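PDB 6Z16: multisubunit Na+/H+ antiporter, D subunit from Anoxybacillus flavithermus, which probably takes part in exchanging sodium ions for protons across the cell membrane as one subunit of a multisubunit Mrp-type antiporter. Local coordinates for residues Ile56-Pro67 with Ser481-Lys489; Leu368-Ala376 with Leu446-Val457. All blocks are in the same frame, centred on the assembly; numbering follows the deposited sequence.

Overall arrangement
The two contacts lie on opposite sides of the chain's centre. Their centres are about 41 Å apart, and their nearest atoms are about 23 Å from each other. Contact 1 brings the short C-terminal helix 481-487 against the first strand of a small hairpin near the N terminus. Contact 2 packs two helices that are predicted to span the membrane, and both touch bound phosphatidylethanolamine, through different molecules. Along the chain, contact 2 is nested inside the loop that contact 1 closes. The centre of contact 1 lies about 26 Å from the chain's centre, that of contact 2 about 19 Å. The lipid lies at contact 2.

Contact 1: residues Ile56-Pro67 with Ser481-Lys489; sequences IQTLNVGNWPAP and SMYIEAVLK
A two-stranded antiparallel hairpin, strand 57-60 with strand 71-74, receives the C-terminal end of the chain in this contact. The side chains of Ile56 and Thr58 point toward helix 481-487. In the connection between the strands, Ala66 meets Val487 and Leu488, and Pro67 meets Leu488. The interface is mainly apolar packing. Ile56 uses two branches. Its CG2 lies 3.7 Å from CB of Ala486. Its CG1 runs anti to the backbone N (chi1 176°) and carries CD1 to the tyrosine, where Ile56 CD1 is 4.0 Å from Tyr483 CD1. The two side chains cross at about a right angle.

Thr58 is the next residue along the strand to face the helix. Its methyl CG2 approaches CG2 of Val487 at 4.0 Å. Its hydroxyl OG1 lies between the carbonyl oxygen of Ala486 and the end of the Lys489 side chain, at van der Waals distances. The extended lysine chain slides past the threonine in the opposite direction.

Beyond the helix, Leu488 is the centre of an inverse gamma turn. Its CD2 meets two residues: Leu488 CD2 is 3.8 Å from Ala66 CB and 3.8 Å from Pro67 CG. Ala66 CB also lies 3.9 Å from CG1 of Val487, so the small methyl is shared by two side chains. The same methyl rests against the carbonyl oxygen of Val487. The CA atoms of Ala66 and Leu488 are 5.5 Å apart, the nearest pair of the two segments.

Strand 57-60 pairs with strand 71-74 through Gln57 to Ser74 and Leu59 to Leu72. Val73 of that second strand touches Ile56, Tyr483 and Val487. Helix 189-198 packs on Val487 and Leu488, while helix 249-263 meets the Tyr483 side chain.

Contact 2: residues Leu368-Ala376 with Leu446-Val457; sequences LLGWAFFIA and LFPVLFLLVLSV. With PTY (phosphatidylethanolamine), chain S.
Leu368 and Leu450 meet through methyl groups, with Leu368 CD2 3.9 Å from Leu450 CD1. In Leu368, chi1 of 179° places CG anti to the backbone N. The second torsion then sets CD2 facing helix 446-457 and CD1 facing the lipid, and Leu368 CD1 is 3.7 Å from lipid C12. Leu369 meets Leu446 obliquely, CD1 to CD1 at 3.8 Å.

Ala372 and Leu453 form the middle of the interface. Leu453 CD2 is 3.7 Å from Ala372 CB, and CD2 of Leu450 also approaches this methyl. The other branch of Leu453, CD1, reaches past Ala372 to the backbone and CB of Ala376. Further along, CG2 of Ile375 faces Leu453 and Val457. CG1 of Ile375 is anti to the carbonyl carbon (chi1 -61°) and leads CD1 away from helix 446-457 to the lipid, where Ile375 CD1 is 3.7 Å from lipid C37.

Trp371 turns its ring away from helix 446-457. Lipid C33 lies over one face of the indole, 3.5 Å above its plane and offset toward the rim. The edge of Phe374 meets lipid C37. On the second helix, Ser456 OG donates to Leu453 O at 2.7 Å, and this carbonyl also accepts from Val457 N.

The axes of segments 368-376 and 446-457 approach to 10.8 Å, at 38° between their N-to-C directions. This is apolar packing of predicted transmembrane helices in an Mrp antiporter subunit related to complex I membrane subunits, with phosphatidylethanolamine against both helices.

Contact 1: residues Ile56-Pro67 with Ser481-Lys489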
loop_
_atom_site.group_PDB
_atom_site.type_symbol
_atom_site.label_atom_id
_atom_site.label_comp_id
_atom_site.label_asym_id
_atom_site.label_seq_id
_atom_site.Cartn_x
_atom_site.Cartn_y
_atom_site.Cartn_z
ATOM N N ILE D 56 12.805 60.336 9.207
ATOM C CA ILE D 56 13.549 59.351 8.437
ATOM C C ILE D 56 12.814 58.016 8.445
ATOM O O ILE D 56 12.280 57.583 9.473
ATOM C CB ILE D 56 14.974 59.257 9.014
ATOM C CG1 ILE D 56 15.817 58.174 8.347
ATOM C CG2 ILE D 56 14.945 59.176 10.527
ATOM C CD1 ILE D 56 17.245 58.209 8.807
ATOM N N GLN D 57 12.753 57.371 7.281
ATOM C CA GLN D 57 11.908 56.200 7.083
ATOM C C GLN D 57 12.731 54.931 7.265
ATOM O O GLN D 57 13.702 54.708 6.540
ATOM C CB GLN D 57 11.265 56.229 5.699
ATOM C CG GLN D 57 10.310 57.388 5.481
ATOM C CD GLN D 57 9.120 57.359 6.410
ATOM O OE1 GLN D 57 9.007 58.177 7.318
ATOM N NE2 GLN D 57 8.224 56.409 6.190
ATOM N N THR D 58 12.348 54.105 8.234
ATOM C CA THR D 58 13.004 52.828 8.479
ATOM C C THR D 58 11.998 51.701 8.332
ATOM O O THR D 58 10.885 51.781 8.858
ATOM C CB THR D 58 13.626 52.768 9.875
ATOM O OG1 THR D 58 12.604 52.930 10.863
ATOM C CG2 THR D 58 14.661 53.855 10.049
ATOM N N LEU D 59 12.390 50.644 7.627
ATOM C CA LEU D 59 11.535 49.479 7.457
ATOM C C LEU D 59 12.331 48.210 7.689
ATOM O O LEU D 59 13.300 47.941 6.975
ATOM C CB LEU D 59 10.900 49.436 6.071
ATOM C CG LEU D 59 9.980 48.224 5.953
ATOM C CD1 LEU D 59 8.842 48.284 6.960
ATOM C CD2 LEU D 59 9.422 48.169 4.597
ATOM N N ASN D 60 11.912 47.431 8.678
ATOM C CA ASN D 60 12.419 46.081 8.840
ATOM C C ASN D 60 11.790 45.200 7.772
ATOM O O ASN D 60 10.589 45.298 7.516
ATOM C CB ASN D 60 12.061 45.563 10.223
ATOM C CG ASN D 60 12.540 46.469 11.319
ATOM O OD1 ASN D 60 13.626 47.021 11.252
ATOM N ND2 ASN D 60 11.724 46.633 12.342
ATOM N N VAL D 61 12.600 44.353 7.132
ATOM C CA VAL D 61 12.093 43.543 6.025
ATOM C C VAL D 61 11.092 42.516 6.536
ATOM O O VAL D 61 9.895 42.623 6.267
ATOM C CB VAL D 61 13.246 42.891 5.247
ATOM C CG1 VAL D 61 12.708 41.922 4.232
ATOM C CG2 VAL D 61 14.034 43.957 4.528
ATOM N N GLY D 62 11.522 41.598 7.389
ATOM C CA GLY D 62 10.544 40.815 8.111
ATOM C C GLY D 62 9.880 41.649 9.200
ATOM O O GLY D 62 10.007 42.870 9.273
ATOM N N ASN D 63 9.185 40.963 10.091
ATOM C CA ASN D 63 8.728 41.655 11.282
ATOM C C ASN D 63 9.776 41.590 12.400
ATOM O O ASN D 63 9.437 41.737 13.580
ATOM C CB ASN D 63 7.381 41.087 11.735
ATOM C CG ASN D 63 6.573 42.075 12.557
ATOM O OD1 ASN D 63 6.986 43.214 12.750
ATOM N ND2 ASN D 63 5.425 41.638 13.055
ATOM N N TRP D 64 11.055 41.371 12.041
ATOM C CA TRP D 64 12.141 41.164 12.979
ATOM C C TRP D 64 12.701 42.504 13.435
ATOM O O TRP D 64 12.716 43.465 12.666
ATOM C CB TRP D 64 13.256 40.334 12.343
ATOM C CG TRP D 64 12.784 39.026 11.791
ATOM C CD1 TRP D 64 12.743 38.658 10.482
ATOM C CD2 TRP D 64 12.197 37.949 12.526
ATOM N NE1 TRP D 64 12.215 37.398 10.359
ATOM C CE2 TRP D 64 11.867 36.945 11.603
ATOM C CE3 TRP D 64 11.941 37.726 13.882
ATOM C CZ2 TRP D 64 11.288 35.746 11.990
ATOM C CZ3 TRP D 64 11.370 36.539 14.259
ATOM C CH2 TRP D 64 11.052 35.563 13.320
ATOM N N PRO D 65 13.173 42.594 14.680
ATOM C CA PRO D 65 13.713 43.867 15.176
ATOM C C PRO D 65 15.000 44.321 14.499
ATOM O O PRO D 65 15.515 43.670 13.585
ATOM C CB PRO D 65 13.935 43.587 16.666
ATOM C CG PRO D 65 12.980 42.522 16.987
ATOM C CD PRO D 65 12.916 41.651 15.779
ATOM N N ALA D 66 15.516 45.454 14.942
ATOM C CA ALA D 66 16.532 46.202 14.210
ATOM C C ALA D 66 17.935 45.590 14.145
ATOM O O ALA D 66 18.562 45.715 13.088
ATOM C CB ALA D 66 16.619 47.626 14.765
ATOM N N PRO D 67 18.505 44.964 15.193
ATOM C CA PRO D 67 19.822 44.340 14.975
ATOM C C PRO D 67 19.762 43.074 14.145
ATOM O O PRO D 67 20.720 42.778 13.423
ATOM C CB PRO D 67 20.320 44.044 16.396
ATOM C CG PRO D 67 19.548 44.918 17.264
ATOM C CD PRO D 67 18.204 44.995 16.640
ATOM N N SER D 481 23.381 60.312 15.707
ATOM C CA SER D 481 22.548 59.898 16.831
ATOM C C SER D 481 21.088 59.769 16.429
ATOM O O SER D 481 20.391 58.873 16.915
ATOM C CB SER D 481 22.685 60.888 17.982
ATOM O OG SER D 481 21.827 60.534 19.048
ATOM N N MET D 482 20.621 60.628 15.521
ATOM C CA MET D 482 19.261 60.512 15.010
ATOM C C MET D 482 19.106 59.277 14.138
ATOM O O MET D 482 18.050 58.631 14.150
ATOM C CB MET D 482 18.891 61.770 14.227
ATOM C CG MET D 482 18.826 63.027 15.073
ATOM S SD MET D 482 18.466 64.493 14.093
ATOM C CE MET D 482 16.758 64.189 13.659
ATOM N N TYR D 483 20.156 58.925 13.392
ATOM C CA TYR D 483 20.143 57.711 12.582
ATOM C C TYR D 483 20.074 56.469 13.459
ATOM O O TYR D 483 19.315 55.539 13.171
ATOM C CB TYR D 483 21.391 57.664 11.704
ATOM C CG TYR D 483 21.413 56.559 10.676
ATOM C CD1 TYR D 483 20.871 56.749 9.419
ATOM C CD2 TYR D 483 21.955 55.317 10.970
ATOM C CE1 TYR D 483 20.898 55.745 8.475
ATOM C CE2 TYR D 483 21.965 54.305 10.041
ATOM C CZ TYR D 483 21.442 54.524 8.796
ATOM O OH TYR D 483 21.466 53.506 7.871
ATOM N N ILE D 484 20.869 56.425 14.532
ATOM C CA ILE D 484 20.900 55.220 15.357
ATOM C C ILE D 484 19.797 55.184 16.401
ATOM O O ILE D 484 19.612 54.147 17.044
ATOM C CB ILE D 484 22.239 55.028 16.094
ATOM C CG1 ILE D 484 22.408 56.070 17.195
ATOM C CG2 ILE D 484 23.399 55.095 15.112
ATOM C CD1 ILE D 484 23.538 55.768 18.145
ATOM N N GLU D 485 19.072 56.280 16.613
ATOM C CA GLU D 485 17.849 56.209 17.395
ATOM C C GLU D 485 16.613 56.093 16.523
ATOM O O GLU D 485 15.517 55.902 17.052
ATOM C CB GLU D 485 17.716 57.427 18.316
ATOM C CG GLU D 485 18.743 57.460 19.439
ATOM C CD GLU D 485 18.562 58.640 20.377
ATOM O OE1 GLU D 485 17.679 59.485 20.118
ATOM O OE2 GLU D 485 19.310 58.727 21.374
ATOM N N ALA D 486 16.762 56.207 15.206
ATOM C CA ALA D 486 15.661 55.887 14.309
ATOM C C ALA D 486 15.570 54.393 14.044
ATOM O O ALA D 486 14.472 53.836 14.001
ATOM C CB ALA D 486 15.824 56.628 12.991
ATOM N N VAL D 487 16.710 53.734 13.857
ATOM C CA VAL D 487 16.707 52.308 13.548
ATOM C C VAL D 487 16.530 51.489 14.816
ATOM O O VAL D 487 15.547 50.758 14.973
ATOM C CB VAL D 487 18.000 51.922 12.813
ATOM C CG1 VAL D 487 17.980 50.457 12.449
ATOM C CG2 VAL D 487 18.195 52.784 11.603
ATOM N N LEU D 488 17.475 51.611 15.744
ATOM C CA LEU D 488 17.435 50.865 16.995
ATOM C C LEU D 488 16.395 51.496 17.907
ATOM O O LEU D 488 16.719 52.353 18.733
ATOM C CB LEU D 488 18.809 50.865 17.653
ATOM C CG LEU D 488 19.934 50.167 16.890
ATOM C CD1 LEU D 488 21.262 50.403 17.573
ATOM C CD2 LEU D 488 19.653 48.694 16.783
ATOM N N LYS D 489 15.148 51.066 17.768
ATOM C CA LYS D 489 14.055 51.624 18.550
ATOM C C LYS D 489 13.947 50.953 19.911
ATOM O O LYS D 489 12.857 50.578 20.342
ATOM C CB LYS D 489 12.742 51.478 17.790
ATOM C CG LYS D 489 12.678 52.293 16.516
ATOM C CD LYS D 489 11.358 52.083 15.808
ATOM C CE LYS D 489 11.302 52.865 14.510
ATOM N NZ LYS D 489 10.022 52.634 13.786
#

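Contact 2: residues Leu368-Ala376 with Leu446-Val457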
loop_
_atom_site.group_PDB
_atom_site.type_symbol
_atom_site.label_atom_id
_atom_site.label_comp_id
_atom_site.label_asym_id
_atom_site.label_seq_id
_atom_site.Cartn_x
_atom_site.Cartn_y
_atom_site.Cartn_z
ATOM N N LEU D 368 21.244 74.423 -32.423
ATOM C CA LEU D 368 20.644 74.111 -31.129
ATOM C C LEU D 368 21.544 73.201 -30.310
ATOM O O LEU D 368 21.740 73.430 -29.110
ATOM C CB LEU D 368 19.272 73.474 -31.332
ATOM C CG LEU D 368 18.539 73.063 -30.057
ATOM C CD1 LEU D 368 18.302 74.261 -29.181
ATOM C CD2 LEU D 368 17.231 72.395 -30.401
ATOM N N LEU D 369 22.120 72.184 -30.958
ATOM C CA LEU D 369 23.092 71.307 -30.316
ATOM C C LEU D 369 24.333 72.073 -29.879
ATOM O O LEU D 369 24.870 71.826 -28.794
ATOM C CB LEU D 369 23.474 70.187 -31.281
ATOM C CG LEU D 369 24.503 69.153 -30.840
ATOM C CD1 LEU D 369 23.981 68.306 -29.700
ATOM C CD2 LEU D 369 24.895 68.307 -32.018
ATOM N N GLY D 370 24.776 73.029 -30.699
ATOM C CA GLY D 370 25.962 73.800 -30.361
ATOM C C GLY D 370 25.763 74.687 -29.148
ATOM O O GLY D 370 26.586 74.689 -28.227
ATOM N N TRP D 371 24.659 75.428 -29.110
ATOM C CA TRP D 371 24.460 76.283 -27.950
ATOM C C TRP D 371 24.023 75.502 -26.719
ATOM O O TRP D 371 24.310 75.935 -25.595
ATOM C CB TRP D 371 23.488 77.411 -28.288
ATOM C CG TRP D 371 24.104 78.344 -29.278
ATOM C CD1 TRP D 371 23.806 78.455 -30.603
ATOM C CD2 TRP D 371 25.198 79.234 -29.042
ATOM N NE1 TRP D 371 24.612 79.389 -31.196
ATOM C CE2 TRP D 371 25.481 79.876 -30.259
ATOM C CE3 TRP D 371 25.954 79.565 -27.913
ATOM C CZ2 TRP D 371 26.482 80.823 -30.379
ATOM C CZ3 TRP D 371 26.942 80.503 -28.036
ATOM C CH2 TRP D 371 27.199 81.123 -29.257
ATOM N N ALA D 372 23.428 74.318 -26.902
ATOM C CA ALA D 372 23.167 73.437 -25.772
ATOM C C ALA D 372 24.461 72.903 -25.172
ATOM O O ALA D 372 24.598 72.840 -23.945
ATOM C CB ALA D 372 22.266 72.288 -26.216
ATOM N N PHE D 373 25.431 72.539 -26.020
ATOM C CA PHE D 373 26.721 72.084 -25.510
ATOM C C PHE D 373 27.497 73.218 -24.863
ATOM O O PHE D 373 28.240 72.987 -23.905
ATOM C CB PHE D 373 27.554 71.453 -26.627
ATOM C CG PHE D 373 28.861 70.881 -26.151
ATOM C CD1 PHE D 373 28.892 69.690 -25.446
ATOM C CD2 PHE D 373 30.055 71.540 -26.392
ATOM C CE1 PHE D 373 30.085 69.164 -25.000
ATOM C CE2 PHE D 373 31.250 71.017 -25.945
ATOM C CZ PHE D 373 31.262 69.828 -25.247
ATOM N N PHE D 374 27.329 74.443 -25.369
ATOM C CA PHE D 374 27.953 75.613 -24.758
ATOM C C PHE D 374 27.424 75.851 -23.344
ATOM O O PHE D 374 28.202 76.068 -22.402
ATOM C CB PHE D 374 27.711 76.826 -25.657
ATOM C CG PHE D 374 28.362 78.090 -25.180
ATOM C CD1 PHE D 374 29.728 78.275 -25.305
ATOM C CD2 PHE D 374 27.602 79.107 -24.636
ATOM C CE1 PHE D 374 30.322 79.441 -24.874
ATOM C CE2 PHE D 374 28.191 80.273 -24.211
ATOM C CZ PHE D 374 29.552 80.437 -24.325
ATOM N N ILE D 375 26.099 75.794 -23.175
ATOM C CA ILE D 375 25.514 75.948 -21.844
ATOM C C ILE D 375 25.882 74.774 -20.937
ATOM O O ILE D 375 26.118 74.960 -19.736
ATOM C CB ILE D 375 23.991 76.144 -21.966
ATOM C CG1 ILE D 375 23.698 77.404 -22.771
ATOM C CG2 ILE D 375 23.321 76.286 -20.610
ATOM C CD1 ILE D 375 24.249 78.664 -22.146
ATOM N N ALA D 376 26.009 73.565 -21.500
ATOM C CA ALA D 376 26.411 72.404 -20.710
ATOM C C ALA D 376 27.850 72.522 -20.219
ATOM O O ALA D 376 28.149 72.180 -19.070
ATOM C CB ALA D 376 26.236 71.132 -21.532
ATOM N N LEU D 446 18.029 63.977 -29.460
ATOM C CA LEU D 446 18.428 65.278 -28.945
ATOM C C LEU D 446 17.557 65.708 -27.774
ATOM O O LEU D 446 18.031 66.406 -26.869
ATOM C CB LEU D 446 18.374 66.293 -30.085
ATOM C CG LEU D 446 18.786 67.743 -29.869
ATOM C CD1 LEU D 446 20.218 67.819 -29.403
ATOM C CD2 LEU D 446 18.615 68.494 -31.173
ATOM N N PHE D 447 16.312 65.269 -27.746
ATOM C CA PHE D 447 15.344 65.691 -26.740
ATOM C C PHE D 447 15.558 65.183 -25.308
ATOM O O PHE D 447 15.270 65.949 -24.382
ATOM C CB PHE D 447 13.935 65.322 -27.201
ATOM C CG PHE D 447 13.501 66.036 -28.439
ATOM C CD1 PHE D 447 13.117 67.362 -28.386
ATOM C CD2 PHE D 447 13.450 65.374 -29.654
ATOM C CE1 PHE D 447 12.708 68.025 -29.529
ATOM C CE2 PHE D 447 13.039 66.026 -30.799
ATOM C CZ PHE D 447 12.669 67.353 -30.737
ATOM N N PRO D 448 16.019 63.945 -25.039
ATOM C CA PRO D 448 16.387 63.631 -23.645
ATOM C C PRO D 448 17.569 64.437 -23.142
ATOM O O PRO D 448 17.622 64.776 -21.951
ATOM C CB PRO D 448 16.720 62.137 -23.695
ATOM C CG PRO D 448 16.001 61.642 -24.832
ATOM C CD PRO D 448 16.021 62.706 -25.845
ATOM N N VAL D 449 18.495 64.784 -24.036
ATOM C CA VAL D 449 19.621 65.633 -23.677
ATOM C C VAL D 449 19.136 67.034 -23.346
ATOM O O VAL D 449 19.593 67.659 -22.380
ATOM C CB VAL D 449 20.633 65.651 -24.829
ATOM C CG1 VAL D 449 21.905 66.298 -24.388
ATOM C CG2 VAL D 449 20.851 64.263 -25.352
ATOM N N LEU D 450 18.186 67.543 -24.136
ATOM C CA LEU D 450 17.593 68.840 -23.836
ATOM C C LEU D 450 16.783 68.811 -22.548
ATOM O O LEU D 450 16.759 69.806 -21.822
ATOM C CB LEU D 450 16.721 69.299 -24.998
ATOM C CG LEU D 450 17.497 69.616 -26.272
ATOM C CD1 LEU D 450 16.559 69.921 -27.418
ATOM C CD2 LEU D 450 18.443 70.766 -26.033
ATOM N N PHE D 451 16.141 67.682 -22.239
ATOM C CA PHE D 451 15.419 67.544 -20.976
ATOM C C PHE D 451 16.365 67.594 -19.784
ATOM O O PHE D 451 16.084 68.269 -18.782
ATOM C CB PHE D 451 14.624 66.237 -20.988
ATOM C CG PHE D 451 13.860 65.969 -19.723
ATOM C CD1 PHE D 451 12.744 66.720 -19.400
ATOM C CD2 PHE D 451 14.236 64.938 -18.880
ATOM C CE1 PHE D 451 12.034 66.468 -18.245
ATOM C CE2 PHE D 451 13.529 64.675 -17.722
ATOM C CZ PHE D 451 12.425 65.441 -17.405
ATOM N N LEU D 452 17.507 66.906 -19.890
ATOM C CA LEU D 452 18.518 66.970 -18.836
ATOM C C LEU D 452 19.097 68.374 -18.694
ATOM O O LEU D 452 19.338 68.839 -17.573
ATOM C CB LEU D 452 19.630 65.962 -19.111
ATOM C CG LEU D 452 19.270 64.494 -18.944
ATOM C CD1 LEU D 452 20.434 63.656 -19.391
ATOM C CD2 LEU D 452 18.912 64.191 -17.502
ATOM N N LEU D 453 19.299 69.070 -19.816
ATOM C CA LEU D 453 19.850 70.421 -19.771
ATOM C C LEU D 453 18.876 71.406 -19.134
ATOM O O LEU D 453 19.286 72.258 -18.338
ATOM C CB LEU D 453 20.231 70.875 -21.172
ATOM C CG LEU D 453 20.915 72.232 -21.251
ATOM C CD1 LEU D 453 22.222 72.190 -20.499
ATOM C CD2 LEU D 453 21.143 72.607 -22.683
ATOM N N VAL D 454 17.587 71.290 -19.462
ATOM C CA VAL D 454 16.564 72.140 -18.858
ATOM C C VAL D 454 16.449 71.872 -17.360
ATOM O O VAL D 454 16.319 72.810 -16.560
ATOM C CB VAL D 454 15.223 71.945 -19.590
ATOM C CG1 VAL D 454 14.071 72.576 -18.837
ATOM C CG2 VAL D 454 15.300 72.573 -20.962
ATOM N N LEU D 455 16.547 70.602 -16.946
ATOM C CA LEU D 455 16.521 70.321 -15.512
ATOM C C LEU D 455 17.766 70.826 -14.795
ATOM O O LEU D 455 17.673 71.264 -13.645
ATOM C CB LEU D 455 16.346 68.830 -15.245
ATOM C CG LEU D 455 14.964 68.265 -15.536
ATOM C CD1 LEU D 455 14.964 66.810 -15.187
ATOM C CD2 LEU D 455 13.903 69.006 -14.749
ATOM N N SER D 456 18.927 70.812 -15.457
ATOM C CA SER D 456 20.133 71.341 -14.822
ATOM C C SER D 456 20.074 72.860 -14.685
ATOM O O SER D 456 20.482 73.412 -13.654
ATOM C CB SER D 456 21.369 70.909 -15.611
ATOM O OG SER D 456 21.374 71.474 -16.905
ATOM N N VAL D 457 19.544 73.546 -15.703
ATOM C CA VAL D 457 19.371 74.996 -15.633
ATOM C C VAL D 457 18.372 75.369 -14.544
ATOM O O VAL D 457 18.621 76.274 -13.739
ATOM C CB VAL D 457 18.953 75.547 -17.009
ATOM C CG1 VAL D 457 18.541 76.994 -16.908
ATOM C CG2 VAL D 457 20.097 75.419 -17.990
HETATM C C1 PTY S . 20.576 82.493 -32.479
HETATM C C2 PTY S . 19.060 80.059 -38.407
HETATM C C3 PTY S . 20.501 79.825 -37.904
HETATM O O4 PTY S . 20.546 82.609 -31.039
HETATM C C5 PTY S . 20.729 80.807 -34.320
HETATM C C6 PTY S . 20.721 81.038 -32.833
HETATM O O7 PTY S . 19.581 80.311 -32.274
HETATM C C8 PTY S . 19.797 79.057 -31.845
HETATM O O10 PTY S . 20.853 78.495 -31.928
HETATM C C11 PTY S . 18.565 78.463 -31.237
HETATM C C12 PTY S . 18.836 77.880 -29.860
HETATM C C13 PTY S . 19.358 78.909 -28.882
HETATM C C14 PTY S . 19.714 78.345 -27.519
HETATM C C15 PTY S . 20.230 79.398 -26.556
HETATM C C16 PTY S . 21.102 78.844 -25.443
HETATM C C17 PTY S . 20.390 78.610 -24.123
HETATM C C18 PTY S . 20.338 79.830 -23.212
HETATM C C19 PTY S . 19.964 79.492 -21.775
HETATM C C20 PTY S . 19.997 80.669 -20.815
HETATM C C21 PTY S . 19.573 80.308 -19.400
HETATM C C22 PTY S . 19.248 81.510 -18.526
HETATM C C23 PTY S . 18.316 81.183 -17.369
HETATM C C24 PTY S . 18.008 82.358 -16.453
HETATM C C25 PTY S . 17.209 83.484 -17.093
HETATM C C26 PTY S . 16.952 84.644 -16.141
HETATM C C27 PTY S . 16.228 85.833 -16.757
HETATM C C28 PTY S . 16.064 86.994 -15.789
HETATM C C29 PTY S . 15.201 88.109 -16.326
HETATM C C30 PTY S . 21.690 82.935 -30.441
HETATM C C31 PTY S . 21.513 83.067 -28.958
HETATM O O30 PTY S . 22.721 83.107 -31.026
HETATM C C32 PTY S . 22.295 82.038 -28.157
HETATM C C33 PTY S . 23.751 82.406 -27.982
HETATM C C34 PTY S . 24.053 83.171 -26.708
HETATM C C35 PTY S . 24.105 82.321 -25.450
HETATM C C36 PTY S . 24.564 83.103 -24.232
HETATM C C37 PTY S . 24.669 82.296 -22.948
HETATM C C38 PTY S . 25.201 83.107 -21.780
HETATM C C39 PTY S . 25.500 82.296 -20.530
HETATM C C40 PTY S . 24.275 81.756 -19.814
HETATM C C41 PTY S . 23.356 82.831 -19.253
HETATM P P1 PTY S . 22.290 81.188 -36.449
HETATM O O11 PTY S . 20.871 81.004 -37.151
HETATM O O12 PTY S . 23.053 79.880 -36.645
HETATM O O13 PTY S . 22.985 82.397 -36.944
HETATM O O14 PTY S . 21.959 81.302 -34.884
HETATM N N1 PTY S . 18.147 79.176 -37.679
#